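Lipid II:glycine glycyltransferase (Staphylococcus aureus, PDB 6SNR) probably attaches the first glycine of the pentaglycine bridge to the lysine of lipid II, taking it from glycyl-tRNA during cell-wall peptidoglycan synthesis. Local coordinates at residues D153-D156 and D157-L160; K232-P235 and K236-I239; W256-K259 and M260-S263. All coordinates share one frame; numbering follows the deposited sequence.

Contact 1 of 3, residues D153-D156 and D157-L160; sequences DKND and DELL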
# COMPACT_ATOMS: atom_id res chain seq x y z
N ASP A 153 3.92 4.00 13.40
CA ASP A 153 3.75 3.75 14.83
C ASP A 153 3.94 5.08 15.56
O ASP A 153 4.86 5.28 16.37
CB ASP A 153 4.71 2.68 15.36
CG ASP A 153 6.15 2.99 15.13
OD1 ASP A 153 6.54 3.67 14.14
OD2 ASP A 153 6.95 2.50 15.97
N LYS A 154 3.04 5.98 15.21
CA LYS A 154 3.09 7.40 15.60
C LYS A 154 1.69 7.88 15.86
O LYS A 154 0.74 7.35 15.30
CB LYS A 154 3.68 8.20 14.43
CG LYS A 154 5.15 8.00 14.28
CD LYS A 154 5.71 8.81 13.15
CE LYS A 154 7.20 8.72 13.19
NZ LYS A 154 7.79 9.34 12.00
N ASN A 155 1.56 8.92 16.69
CA ASN A 155 0.26 9.58 16.81
C ASN A 155 -0.07 10.42 15.58
O ASN A 155 0.78 10.61 14.70
CB ASN A 155 0.11 10.37 18.14
CG ASN A 155 0.99 11.61 18.22
OD1 ASN A 155 1.22 12.31 17.25
ND2 ASN A 155 1.49 11.89 19.44
N ASP A 156 -1.31 10.86 15.49
CA ASP A 156 -1.77 11.63 14.31
C ASP A 156 -0.87 12.82 14.02
O ASP A 156 -0.51 13.08 12.87
CB ASP A 156 -3.21 12.08 14.46
CG ASP A 156 -4.20 10.96 14.42
OD1 ASP A 156 -3.82 9.78 14.21
OD2 ASP A 156 -5.41 11.25 14.62
N ASP A 157 -0.54 13.61 15.06
CA ASP A 157 0.31 14.78 14.84
C ASP A 157 1.72 14.41 14.42
O ASP A 157 2.24 14.98 13.51
CB ASP A 157 0.37 15.67 16.12
CG ASP A 157 0.83 17.09 15.83
OD1 ASP A 157 0.08 17.82 15.13
OD2 ASP A 157 1.94 17.50 16.28
N GLU A 158 2.34 13.42 15.06
CA GLU A 158 3.69 12.99 14.68
C GLU A 158 3.72 12.45 13.24
O GLU A 158 4.68 12.66 12.51
CB GLU A 158 4.16 11.86 15.59
CG GLU A 158 4.41 12.17 17.06
CD GLU A 158 4.79 10.89 17.84
OE1 GLU A 158 5.98 10.77 18.24
OE2 GLU A 158 3.93 9.96 18.00
N LEU A 159 2.66 11.75 12.87
CA LEU A 159 2.56 11.16 11.53
C LEU A 159 2.51 12.26 10.46
O LEU A 159 3.31 12.29 9.53
CB LEU A 159 1.36 10.24 11.44
CG LEU A 159 1.09 9.57 10.09
CD1 LEU A 159 2.30 8.74 9.62
CD2 LEU A 159 -0.18 8.72 10.19
N LEU A 160 1.56 13.19 10.67
CA LEU A 160 1.45 14.36 9.79
C LEU A 160 2.77 15.15 9.73
O LEU A 160 3.21 15.55 8.68
CB LEU A 160 0.25 15.23 10.25
CG LEU A 160 -0.03 16.45 9.37
CD1 LEU A 160 -0.31 16.12 7.93
CD2 LEU A 160 -1.20 17.19 9.98
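Between Asn155 and Glu158 the chain turns from an extended approach into the first turn of helix 156-162, and Leu159 N donates to Asn155 O at 2.9 Å while Leu160 N bonds to Asp156 O. The side chains of Asn155 and Glu158 then exchange bonds with each other's backbone. Asn155 holds its CG between its own backbone N and carbonyl carbon (chi1 69°), which turns the amide over the helix start. There OD1 takes Glu158 N at 2.7 Å, with an almost straight N-H...O angle of 173° and the donor nearly in line with the side-chain C=O. In return, Glu158 folds its extended chain back across the turn, and its OE2 receives Asn155 N at 2.9 Å on the anti side of the carboxylate, a little out of its plane. This reciprocal pair is a capping box with Asn155 as N-cap, opening helix 156-162, which follows strand 146-151. The two side chains run nearly perpendicular, their amide and carboxylate planes 51° apart, and Glu158 CG packs 3.2 Å from Asn155 OD1. Lys154 crosses Glu158 at a slant, its CB 3.9 Å from Glu158 CB. Its ammonium group stays well away from the carboxylate, with NZ 6.7 Å from Glu158 OE1. On the side facing helix 332-347, Asp156 makes a salt bridge to Arg345, which also donates to Lys154 O, and buried Leu159 packs on Tyr338 and Met341.

Contact 2 of 3, residues K232-P235 and K236-I239; sequences KLDP and KENI
With CG anti to the backbone N (chi1 -168°) and the carboxylate turned by a chi2 of 68°, Asp234 swings OD2 over the start of helix 235-262, where it accepts Glu237 N at 3.1 Å. The donor meets OD2 on its anti side, 22° out of the carboxylate plane. Glu237 keeps CG beside its own backbone N, laying that methylene 3.3 Å from Asp234 OD2. The two acidic chains cross nearly at right angles with their carboxylate planes almost perpendicular; Glu237 OE1 remains 4.6 Å from Asp234 OD2, and the nearby helix start would be expected to ease the crowding of negative charge. Below the cap, Asn238 N bonds to Asp234 O at 3.2 Å and Ile239 N to Pro235 O at 2.9 Å. Asn238 also brings ND2 within 3.5 Å of Leu233 CD1, while the same amide nitrogen donates to Gly178 O. Lys236 points its ammonium group to Glu295 of helix 267-297, and Leu233, Pro235 and Ile239 pack against that helix too. Aspartate at the N-cap followed by proline in the first turn is a classic helix start, here joining strand 226-233 to the long helical arm.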
# COMPACT_ATOMS: atom_id res chain seq x y z
N LYS A 232 -15.49 9.96 -1.20
CA LYS A 232 -16.77 10.45 -1.70
C LYS A 232 -16.90 11.97 -1.42
O LYS A 232 -16.52 12.45 -0.35
CB LYS A 232 -17.90 9.74 -0.99
CG LYS A 232 -19.27 10.02 -1.58
CD LYS A 232 -20.32 9.10 -1.00
CE LYS A 232 -21.14 8.46 -2.08
NZ LYS A 232 -22.37 7.89 -1.47
N LEU A 233 -17.48 12.68 -2.37
CA LEU A 233 -17.92 14.05 -2.17
C LEU A 233 -19.44 13.94 -2.15
O LEU A 233 -20.02 13.53 -3.15
CB LEU A 233 -17.47 14.93 -3.32
CG LEU A 233 -18.12 16.34 -3.35
CD1 LEU A 233 -17.87 17.06 -2.02
CD2 LEU A 233 -17.54 17.14 -4.51
N ASP A 234 -20.06 14.22 -1.01
CA ASP A 234 -21.50 14.06 -0.86
C ASP A 234 -22.15 15.43 -0.66
O ASP A 234 -21.98 16.04 0.40
CB ASP A 234 -21.88 13.20 0.33
CG ASP A 234 -23.34 12.81 0.30
OD1 ASP A 234 -23.72 12.02 -0.59
OD2 ASP A 234 -24.12 13.33 1.12
N PRO A 235 -22.90 15.88 -1.66
CA PRO A 235 -23.53 17.22 -1.55
C PRO A 235 -24.45 17.40 -0.37
O PRO A 235 -24.42 18.46 0.25
CB PRO A 235 -24.33 17.33 -2.83
CG PRO A 235 -23.65 16.45 -3.80
CD PRO A 235 -23.05 15.32 -3.01
N LYS A 236 -25.30 16.42 -0.05
CA LYS A 236 -26.21 16.57 1.10
C LYS A 236 -25.49 16.78 2.41
O LYS A 236 -25.88 17.62 3.22
CB LYS A 236 -27.10 15.34 1.27
CG LYS A 236 -28.29 15.30 0.35
CD LYS A 236 -29.26 14.20 0.76
CE LYS A 236 -30.33 13.97 -0.28
NZ LYS A 236 -29.78 13.66 -1.64
N GLU A 237 -24.44 15.99 2.64
CA GLU A 237 -23.70 16.12 3.87
C GLU A 237 -23.09 17.53 3.96
O GLU A 237 -23.12 18.15 5.02
CB GLU A 237 -22.57 15.09 3.97
CG GLU A 237 -23.01 13.64 4.19
CD GLU A 237 -21.83 12.75 4.58
OE1 GLU A 237 -20.68 13.06 4.21
OE2 GLU A 237 -22.05 11.75 5.28
N ASN A 238 -22.56 18.00 2.85
CA ASN A 238 -21.85 19.29 2.84
C ASN A 238 -22.81 20.45 3.00
O ASN A 238 -22.47 21.41 3.69
CB ASN A 238 -21.02 19.46 1.60
CG ASN A 238 -19.84 18.51 1.56
OD1 ASN A 238 -19.82 17.49 2.26
ND2 ASN A 238 -18.85 18.87 0.78
N ILE A 239 -23.99 20.32 2.41
CA ILE A 239 -25.09 21.29 2.60
C ILE A 239 -25.48 21.37 4.10
O ILE A 239 -25.62 22.46 4.65
CB ILE A 239 -26.32 20.96 1.69
CG1 ILE A 239 -25.93 21.21 0.21
CG2 ILE A 239 -27.56 21.77 2.13
CD1 ILE A 239 -26.88 20.69 -0.86

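Contact 3 of 3, residues W256-K259 and M260-S263; sequences WQQK and METS
This is a local contact within the last turns of helix 235-262, on the protein surface near the outer end of the helical arm, where the chain is about to turn back into helix 267-297. Regular helical bonding persists at first: Met260 N donates to Trp256 O at 2.9 Å and Glu261 N to Gln257 O at 3.2 Å. One residue later it frays. Thr262 N makes only weak bonds, shared between Gln258 O and Lys259 O, and Ser263 N reaches Lys259 O weakly as well, at 2.7 Å but with a bent N-H...O angle of 129°. The Thr262 hydroxyl adds a bond to this last turn: a chi1 of 63° sets OG1 between the backbone N and carbonyl carbon, from where it donates to Gln258 O at 3.0 Å, 21° out of the carbonyl plane. Gln258 and Glu261, both exposed, meet one turn apart along the helix. The glutamine bends at chi2, bringing NE2 to 2.9 Å from Glu261 OE1, with amide and carboxylate planes nearly perpendicular. The glutamate itself runs extended, and its CG lies 3.2 Å from Gln257 O. Towards the partner helix, Met260 rests on Ala270, Gln271 and Ile274, and Trp256 on Ala270. Ser263 is the first residue to leave helical angles, so these bonds mark the C-terminal end of one helix of an antiparallel helical hairpin, the coiled-coil arm of FemABX proteins.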
# COMPACT_ATOMS: atom_id res chain seq x y z
N TRP A 256 -21.69 39.97 18.74
CA TRP A 256 -21.07 41.28 18.49
C TRP A 256 -22.07 42.43 18.50
O TRP A 256 -21.73 43.53 18.89
CB TRP A 256 -20.27 41.26 17.15
CG TRP A 256 -18.97 40.53 17.25
CD1 TRP A 256 -18.68 39.31 16.71
CD2 TRP A 256 -17.79 40.94 17.97
NE1 TRP A 256 -17.39 38.94 17.04
CE2 TRP A 256 -16.81 39.93 17.79
CE3 TRP A 256 -17.45 42.07 18.73
CZ2 TRP A 256 -15.53 40.01 18.36
CZ3 TRP A 256 -16.16 42.16 19.30
CH2 TRP A 256 -15.22 41.13 19.10
N GLN A 257 -23.31 42.21 18.06
CA GLN A 257 -24.34 43.23 18.12
C GLN A 257 -24.64 43.61 19.57
O GLN A 257 -24.90 44.77 19.88
CB GLN A 257 -25.62 42.75 17.44
CG GLN A 257 -25.60 42.93 15.94
CD GLN A 257 -26.98 42.85 15.34
OE1 GLN A 257 -27.67 41.86 15.52
NE2 GLN A 257 -27.38 43.88 14.63
N GLN A 258 -24.63 42.60 20.43
CA GLN A 258 -24.87 42.83 21.85
C GLN A 258 -23.71 43.58 22.51
O GLN A 258 -23.94 44.42 23.36
CB GLN A 258 -25.18 41.51 22.56
CG GLN A 258 -26.55 40.95 22.21
CD GLN A 258 -27.66 41.94 22.48
OE1 GLN A 258 -27.96 42.25 23.64
NE2 GLN A 258 -28.27 42.48 21.42
N LYS A 259 -22.47 43.30 22.10
CA LYS A 259 -21.33 44.10 22.59
C LYS A 259 -21.38 45.55 22.10
O LYS A 259 -21.10 46.49 22.85
CB LYS A 259 -20.00 43.44 22.19
CG LYS A 259 -19.73 42.13 22.93
CD LYS A 259 -18.84 42.31 24.16
CE LYS A 259 -17.39 41.92 23.87
NZ LYS A 259 -17.20 40.44 23.77
N MET A 260 -21.78 45.72 20.84
CA MET A 260 -21.91 47.05 20.24
C MET A 260 -22.87 47.97 20.99
O MET A 260 -22.61 49.17 21.15
CB MET A 260 -22.36 46.89 18.78
CG MET A 260 -22.11 48.09 17.90
SD MET A 260 -22.46 47.78 16.15
CE MET A 260 -21.29 46.54 15.73
N GLU A 261 -23.98 47.40 21.43
CA GLU A 261 -25.05 48.12 22.10
C GLU A 261 -24.72 48.42 23.56
O GLU A 261 -25.27 49.36 24.14
CB GLU A 261 -26.35 47.30 22.01
CG GLU A 261 -26.89 47.22 20.59
CD GLU A 261 -27.87 46.07 20.37
OE1 GLU A 261 -28.16 45.33 21.33
OE2 GLU A 261 -28.36 45.92 19.21
N THR A 262 -23.84 47.61 24.13
CA THR A 262 -23.46 47.75 25.54
C THR A 262 -22.09 48.35 25.79
O THR A 262 -21.80 48.78 26.91
CB THR A 262 -23.50 46.41 26.31
OG1 THR A 262 -22.55 45.46 25.79
CG2 THR A 262 -24.89 45.81 26.30
N SER A 263 -21.22 48.37 24.77
CA SER A 263 -19.84 48.77 24.99
C SER A 263 -19.35 49.72 23.90
O SER A 263 -18.92 49.30 22.83
CB SER A 263 -18.93 47.56 25.09
OG SER A 263 -17.60 47.98 25.38

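In the fold
Two helix starts and one helix end are compared here. Contacts 1 and 2 both cap a helix that follows a strand of the same mixed sheet, and both are partly buried; contact 3 is a surface contact with no buried residue. Contacts 2 and 3 share helix 235-262, with centres about 36 Å apart, and each leans on helix 267-297, whereas contact 1 leans mainly on helix 332-347. The chemistry follows position. In contact 1 the capping is reciprocal, an amide oxygen one way and a carboxylate the other, in contact 2 it is a one-way carboxylate cap followed by proline, and in contact 3 weakened backbone bonding is supplemented by a hydroxyl.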